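Local coordinates for protein phenylacetate-coenzyme A ligase (Bacteroides vulgatus, PDB 3LAX) that is an enzyme of the AMP-binding family, represented here by its small C-terminal alpha/beta domain, at residues M6-K10 / S42-M46; M46-V50 / P82-L86. All blocks are in the same frame, centred on the assembly; numbering follows the deposited sequence.

Contact 1: M6-K10 / S42-M46; sequences MIILK and SNDEM
A small beta hairpin, strands 7-9 and 12-14, packs against the early part of strand 43-52, an inner strand of the domain's four-stranded mixed sheet. The evidence for packing rather than sheet pairing is geometric: the axes of 7-9 and 43-46 approach to 8.8 Å, their directions differ by 125° (signed crossing -125°), and the nearest CA pair is K10 to D44 at 6.7 Å. Both strand backbones are extended; K10 then turns left-handed (phi/psi 44/47) as the chain enters the hairpin turn.

Side chains span the gap. I7 (chi1 p, chi2 t) points toward M46, a selenomethionine with t, t, m rotamers, and brings its CD1 to 3.5 Å from M46 CE. L9 (t, p) starts sideways, but its two methyls reach across: CD2 lies 3.7 Å from M46 CB and CD1 3.4 Å from D44 CB. The small apolar core gives way to charge at K10, whose chi1 of -103°, between the m and t wells, and nearly straight outer chain lay CE 3.4 Å from N43 CB. D44 (chi1 m) hydrogen-bonds T39 OG1 through OD1 and forms a salt bridge with R106 NH1 through OD2; R106 NH1 also hydrogen-bonds I8 O, tying hairpin to strand. In the conformer given, K10 adds a long salt bridge, NZ to D44 OD1 at 3.6 Å; K10 NZ and D44 N, 2.7 Å apart, are both donors and not hydrogen-bonded.

Contact 2: M46-V50 / P82-L86; sequences MTVEV and PRVKL
P82 sits at the apolar centre, with its CB 3.8 Å from V48 CG2 and 4.0 Å from the SE of M46, a selenomethionine whose t, t, m side chain runs past the start of the neighbouring strand. V48 and V84, both chi1 t, share this face of the sheet with V50 (p) and L86 (m, t). Helix 60-78 covers it over V84 and L86, and L23 of helix 16-24 touches V48.

Moving out to the backbone, strands 46-50 and 83-86 are parallel neighbours: axes 4.6 Å apart at 21° (signed crossing -21°), with register T47-R83, V48-V84, E49-K85 and V50-L86 at CA separations of 4.6, 4.8, 4.7 and 5.2 Å. Four hydrogen bonds zigzag between them: R83 N to M46 O (2.9 Å), V48 N to R83 O (2.8 Å), K85 N to V48 O (2.9 Å) and V50 N to K85 O (3.0 Å). V48 thus straddles V84, as parallel pairing requires, while T47 and E49 turn their backbone hydrogen bonds to strand 32-40. Helix 60-78 connects the two strands, making a beta-alpha-beta crossover.

The opposite face carries T47, R83, E49 and K85. Here aliphatic stems meet, T47 CG2 to K85 CD at 3.9 Å and E49 CG to K85 CB at 4.1 Å, but K85 NZ stays 6.0 Å from E49 OE2 in the conformer given. Cohesion across this strand pair therefore comes from backbone hydrogen bonds and apolar packing rather than from a salt bridge.

M46 joins the two contacts, whose centres lie about 13 Å apart and which both use strand 43-52: contact 1 ends on the residue where contact 2 begins. The backbone carbonyl of M46 serves the parallel pairing of contact 2, while its side chain lies between the hairpin and the crossover, against I7 on one hand and P82 on the other. I7 CD1 and P82 CB are 9.3 Å from each other, so this one side chain bridges them. I35 and L37 of strand 32-40 and I19 of helix 16-24 also touch it. The pair differ in kind, contact 1 being a side-chain packing of separate sheets and contact 2 a hydrogen-bonded pairing within one.

Contact 1: M6-K10 / S42-M46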
HETATM    1  N   MSE A   6     -13.465  -3.370   5.604  1.00 25.50           N
HETATM    2  CA  MSE A   6     -13.355  -4.099   4.356  1.00 25.39           C
HETATM    3  C   MSE A   6     -13.574  -3.148   3.189  1.00 25.17           C
HETATM    4  O   MSE A   6     -14.459  -2.288   3.230  1.00 26.72           O
HETATM    5  CB  MSE A   6     -14.423  -5.197   4.337  1.00 29.81           C
HETATM    6  CG  MSE A   6     -14.255  -6.258   3.277  1.00 31.56           C
HETATM    7 SE   MSE A   6     -15.786  -7.454   3.277  0.65 34.58          SE
HETATM    8  CE  MSE A   6     -17.114  -6.208   2.580  1.00 36.43           C
ATOM      9  N   ILE A   7     -12.761  -3.288   2.152  1.00 25.07           N
ATOM     10  CA  ILE A   7     -12.997  -2.533   0.941  1.00 25.11           C
ATOM     11  C   ILE A   7     -13.311  -3.489  -0.190  1.00 24.35           C
ATOM     12  O   ILE A   7     -13.087  -4.694  -0.090  1.00 25.21           O
ATOM     13  CB  ILE A   7     -11.804  -1.645   0.578  1.00 26.93           C
ATOM     14  CG1 ILE A   7     -10.581  -2.497   0.261  1.00 25.92           C
ATOM     15  CG2 ILE A   7     -11.497  -0.701   1.721  1.00 27.43           C
ATOM     16  CD1 ILE A   7      -9.360  -1.698  -0.142  1.00 28.90           C
ATOM     17  N   ILE A   8     -13.863  -2.950  -1.261  1.00 24.60           N
ATOM     18  CA  ILE A   8     -14.189  -3.746  -2.431  0.50 26.19           C
ATOM     19  C   ILE A   8     -13.584  -3.088  -3.661  1.00 27.26           C
ATOM     20  O   ILE A   8     -13.830  -1.910  -3.924  1.00 29.68           O
ATOM     21  CB  ILE A   8     -15.709  -3.887  -2.593  0.50 27.89           C
ATOM     22  CG1 ILE A   8     -16.290  -4.655  -1.401  0.50 28.13           C
ATOM     23  CG2 ILE A   8     -16.045  -4.582  -3.902  0.50 28.89           C
ATOM     24  CD1 ILE A   8     -17.806  -4.681  -1.370  0.50 29.76           C
ATOM     25  N   LEU A   9     -12.782  -3.844  -4.399  1.00 26.84           N
ATOM     26  CA  LEU A   9     -12.096  -3.318  -5.568  1.00 29.07           C
ATOM     27  C   LEU A   9     -12.244  -4.294  -6.727  1.00 30.85           C
ATOM     28  O   LEU A   9     -11.849  -5.454  -6.617  1.00 28.87           O
ATOM     29  CB  LEU A   9     -10.623  -3.085  -5.246  1.00 29.29           C
ATOM     30  CG  LEU A   9      -9.758  -2.545  -6.381  1.00 29.76           C
ATOM     31  CD1 LEU A   9     -10.112  -1.098  -6.701  1.00 31.74           C
ATOM     32  CD2 LEU A   9      -8.311  -2.653  -5.985  1.00 30.17           C
ATOM     33  N   LYS A  10     -12.799  -3.802  -7.835  1.00 36.24           N
ATOM     34  CA  LYS A  10     -13.096  -4.652  -8.986  0.50 38.12           C
ATOM     35  C   LYS A  10     -13.729  -5.989  -8.585  1.00 37.81           C
ATOM     36  O   LYS A  10     -13.287  -7.044  -9.058  1.00 38.80           O
ATOM     37  CB  LYS A  10     -11.824  -4.905  -9.799  0.50 39.16           C
ATOM     38  CG  LYS A  10     -11.732  -4.092 -11.079  0.50 39.88           C
ATOM     39  CD  LYS A  10     -12.166  -2.657 -10.852  0.50 39.19           C
ATOM     40  CE  LYS A  10     -12.202  -1.898 -12.161  0.50 38.98           C
ATOM     41  NZ  LYS A  10     -12.970  -0.630 -12.048  0.50 38.82           N
ATOM     42  N   SER A  42     -11.407   4.458 -16.949  1.00 59.80           N
ATOM     43  CA  SER A  42     -12.543   3.555 -16.852  1.00 58.76           C
ATOM     44  C   SER A  42     -12.563   2.770 -15.544  1.00 56.32           C
ATOM     45  O   SER A  42     -13.607   2.643 -14.905  1.00 55.76           O
ATOM     46  CB  SER A  42     -12.523   2.576 -18.027  1.00 59.65           C
ATOM     47  OG  SER A  42     -11.365   1.757 -17.978  1.00 60.35           O
ATOM     48  N   ASN A  43     -11.409   2.244 -15.146  1.00 54.37           N
ATOM     49  CA  ASN A  43     -11.373   1.283 -14.050  1.00 50.66           C
ATOM     50  C   ASN A  43     -10.742   1.784 -12.754  1.00 45.03           C
ATOM     51  O   ASN A  43     -10.219   2.897 -12.681  1.00 44.64           O
ATOM     52  CB  ASN A  43     -10.695  -0.015 -14.498  1.00 53.17           C
ATOM     53  CG  ASN A  43      -9.187   0.107 -14.569  1.00 55.62           C
ATOM     54  OD1 ASN A  43      -8.471  -0.893 -14.496  1.00 57.24           O
ATOM     55  ND2 ASN A  43      -8.695   1.335 -14.703  1.00 56.38           N
ATOM     56  N   ASP A  44     -10.797   0.939 -11.734  1.00 39.70           N
ATOM     57  CA  ASP A  44     -10.307   1.289 -10.412  1.00 35.24           C
ATOM     58  C   ASP A  44      -8.887   0.786 -10.199  1.00 32.40           C
ATOM     59  O   ASP A  44      -8.524  -0.308 -10.635  1.00 34.45           O
ATOM     60  CB  ASP A  44     -11.216   0.699  -9.336  1.00 33.94           C
ATOM     61  CG  ASP A  44     -12.595   1.327  -9.323  1.00 35.25           C
ATOM     62  OD1 ASP A  44     -12.787   2.375  -9.988  1.00 35.48           O
ATOM     63  OD2 ASP A  44     -13.479   0.767  -8.639  1.00 34.18           O
ATOM     64  N   GLU A  45      -8.090   1.594  -9.513  1.00 27.85           N
ATOM     65  CA  GLU A  45      -6.717   1.238  -9.213  1.00 27.82           C
ATOM     66  C   GLU A  45      -6.467   1.386  -7.720  1.00 24.08           C
ATOM     67  O   GLU A  45      -7.038   2.261  -7.076  1.00 23.56           O
ATOM     68  CB  GLU A  45      -5.752   2.141  -9.977  1.00 34.06           C
ATOM     69  CG  GLU A  45      -5.426   1.694 -11.386  1.00 42.42           C
ATOM     70  CD  GLU A  45      -4.164   2.356 -11.910  1.00 48.20           C
ATOM     71  OE1 GLU A  45      -4.213   3.560 -12.250  1.00 50.87           O
ATOM     72  OE2 GLU A  45      -3.117   1.673 -11.974  1.00 50.50           O
HETATM   73  N   MSE A  46      -5.612   0.525  -7.179  1.00 21.84           N
HETATM   74  CA  MSE A  46      -5.138   0.661  -5.812  1.00 18.27           C
HETATM   75  C   MSE A  46      -3.663   1.013  -5.825  1.00 16.90           C
HETATM   76  O   MSE A  46      -2.878   0.330  -6.470  1.00 18.12           O
HETATM   77  CB  MSE A  46      -5.325  -0.643  -5.026  1.00 20.05           C
HETATM   78  CG  MSE A  46      -4.631  -0.623  -3.668  1.00 20.52           C
HETATM   79 SE   MSE A  46      -4.682  -2.271  -2.634  0.70 26.21          SE
HETATM   80  CE  MSE A  46      -6.562  -2.254  -2.228  1.00 24.42           C
TER

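Contact 2: M46-V50 / P82-L86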
HETATM    1  N   MSE A  46      -5.612   0.525  -7.179  1.00 21.84           N
HETATM    2  CA  MSE A  46      -5.138   0.661  -5.812  1.00 18.27           C
HETATM    3  C   MSE A  46      -3.663   1.013  -5.825  1.00 16.90           C
HETATM    4  O   MSE A  46      -2.878   0.330  -6.470  1.00 18.12           O
HETATM    5  CB  MSE A  46      -5.325  -0.643  -5.026  1.00 20.05           C
HETATM    6  CG  MSE A  46      -4.631  -0.623  -3.668  1.00 20.52           C
HETATM    7 SE   MSE A  46      -4.682  -2.271  -2.634  0.70 26.21          SE
HETATM    8  CE  MSE A  46      -6.562  -2.254  -2.228  1.00 24.42           C
ATOM      9  N   THR A  47      -3.299   2.075  -5.113  1.00 15.53           N
ATOM     10  CA  THR A  47      -1.898   2.394  -4.870  1.00 15.32           C
ATOM     11  C   THR A  47      -1.613   2.166  -3.392  1.00 15.55           C
ATOM     12  O   THR A  47      -2.415   2.543  -2.533  1.00 16.96           O
ATOM     13  CB  THR A  47      -1.580   3.860  -5.241  1.00 16.89           C
ATOM     14  OG1 THR A  47      -1.846   4.063  -6.633  1.00 19.30           O
ATOM     15  CG2 THR A  47      -0.111   4.182  -4.955  1.00 18.13           C
ATOM     16  N   VAL A  48      -0.485   1.526  -3.094  1.00 13.54           N
ATOM     17  CA  VAL A  48      -0.051   1.371  -1.725  1.00 13.56           C
ATOM     18  C   VAL A  48       1.270   2.126  -1.566  1.00 12.92           C
ATOM     19  O   VAL A  48       2.305   1.690  -2.069  1.00 14.72           O
ATOM     20  CB  VAL A  48       0.111  -0.116  -1.331  1.00 13.13           C
ATOM     21  CG1 VAL A  48       0.617  -0.238   0.104  1.00 16.11           C
ATOM     22  CG2 VAL A  48      -1.218  -0.870  -1.513  1.00 14.29           C
ATOM     23  N   GLU A  49       1.204   3.262  -0.886  1.00 13.80           N
ATOM     24  CA  GLU A  49       2.403   4.019  -0.530  1.00 13.91           C
ATOM     25  C   GLU A  49       2.859   3.556   0.844  1.00 14.82           C
ATOM     26  O   GLU A  49       2.050   3.368   1.753  1.00 15.37           O
ATOM     27  CB  GLU A  49       2.101   5.510  -0.464  1.00 15.43           C
ATOM     28  CG  GLU A  49       1.905   6.162  -1.815  1.00 17.08           C
ATOM     29  CD  GLU A  49       1.455   7.602  -1.701  1.00 19.86           C
ATOM     30  OE1 GLU A  49       0.359   7.850  -1.153  1.00 20.75           O
ATOM     31  OE2 GLU A  49       2.202   8.493  -2.154  1.00 23.78           O
ATOM     32  N   VAL A  50       4.158   3.357   1.007  1.00 14.60           N
ATOM     33  CA  VAL A  50       4.683   3.003   2.316  0.50 15.53           C
ATOM     34  C   VAL A  50       6.004   3.712   2.539  1.00 14.32           C
ATOM     35  O   VAL A  50       6.834   3.822   1.631  1.00 14.82           O
ATOM     36  CB  VAL A  50       4.815   1.468   2.526  0.50 16.45           C
ATOM     37  CG1 VAL A  50       5.632   0.832   1.419  0.50 14.08           C
ATOM     38  CG2 VAL A  50       5.408   1.157   3.899  0.50 16.55           C
ATOM     39  N   PRO A  82      -1.567  -4.417  -6.512  1.00 15.93           N
ATOM     40  CA  PRO A  82      -1.539  -2.985  -6.226  1.00 15.83           C
ATOM     41  C   PRO A  82      -0.328  -2.345  -6.876  1.00 15.89           C
ATOM     42  O   PRO A  82       0.646  -3.033  -7.209  1.00 17.56           O
ATOM     43  CB  PRO A  82      -1.362  -2.948  -4.713  1.00 17.75           C
ATOM     44  CG  PRO A  82      -0.512  -4.169  -4.429  1.00 17.35           C
ATOM     45  CD  PRO A  82      -0.904  -5.206  -5.455  1.00 16.68           C
ATOM     46  N   ARG A  83      -0.397  -1.038  -7.062  1.00 15.80           N
ATOM     47  CA  ARG A  83       0.797  -0.285  -7.424  1.00 16.23           C
ATOM     48  C   ARG A  83       1.498   0.128  -6.139  1.00 16.45           C
ATOM     49  O   ARG A  83       0.958   0.896  -5.360  1.00 18.35           O
ATOM     50  CB  ARG A  83       0.441   0.942  -8.259  1.00 21.00           C
ATOM     51  CG  ARG A  83       1.634   1.830  -8.568  1.00 30.29           C
ATOM     52  CD  ARG A  83       2.773   1.044  -9.199  1.00 38.10           C
ATOM     53  NE  ARG A  83       3.310   1.712 -10.382  1.00 45.15           N
ATOM     54  CZ  ARG A  83       4.101   2.783 -10.345  1.00 49.57           C
ATOM     55  NH1 ARG A  83       4.447   3.318  -9.181  1.00 50.85           N
ATOM     56  NH2 ARG A  83       4.539   3.324 -11.477  1.00 51.07           N
ATOM     57  N   VAL A  84       2.692  -0.401  -5.910  1.00 16.73           N
ATOM     58  CA  VAL A  84       3.428  -0.102  -4.691  1.00 16.49           C
ATOM     59  C   VAL A  84       4.428   1.031  -4.920  1.00 15.47           C
ATOM     60  O   VAL A  84       5.213   0.998  -5.877  1.00 17.33           O
ATOM     61  CB  VAL A  84       4.157  -1.358  -4.165  1.00 15.99           C
ATOM     62  CG1 VAL A  84       5.032  -1.015  -2.945  1.00 16.15           C
ATOM     63  CG2 VAL A  84       3.139  -2.474  -3.843  1.00 16.43           C
ATOM     64  N   LYS A  85       4.367   2.041  -4.051  1.00 15.51           N
ATOM     65  CA  LYS A  85       5.279   3.175  -4.127  0.50 16.47           C
ATOM     66  C   LYS A  85       5.965   3.372  -2.783  1.00 15.59           C
ATOM     67  O   LYS A  85       5.304   3.635  -1.776  1.00 17.19           O
ATOM     68  CB  LYS A  85       4.524   4.448  -4.510  0.50 19.53           C
ATOM     69  CG  LYS A  85       3.869   4.402  -5.880  0.50 22.18           C
ATOM     70  CD  LYS A  85       3.209   5.729  -6.218  0.50 24.81           C
ATOM     71  CE  LYS A  85       2.589   5.696  -7.599  0.50 27.28           C
ATOM     72  NZ  LYS A  85       1.911   6.982  -7.915  0.50 29.27           N
ATOM     73  N   LEU A  86       7.291   3.258  -2.773  1.00 16.37           N
ATOM     74  CA  LEU A  86       8.045   3.492  -1.557  1.00 16.77           C
ATOM     75  C   LEU A  86       8.357   4.982  -1.507  1.00 17.23           C
ATOM     76  O   LEU A  86       8.813   5.562  -2.498  1.00 20.01           O
ATOM     77  CB  LEU A  86       9.324   2.652  -1.540  1.00 17.51           C
ATOM     78  CG  LEU A  86       9.017   1.159  -1.721  1.00 19.67           C
ATOM     79  CD1 LEU A  86      10.279   0.300  -1.577  1.00 24.21           C
ATOM     80  CD2 LEU A  86       7.928   0.688  -0.770  1.00 21.68           C
TER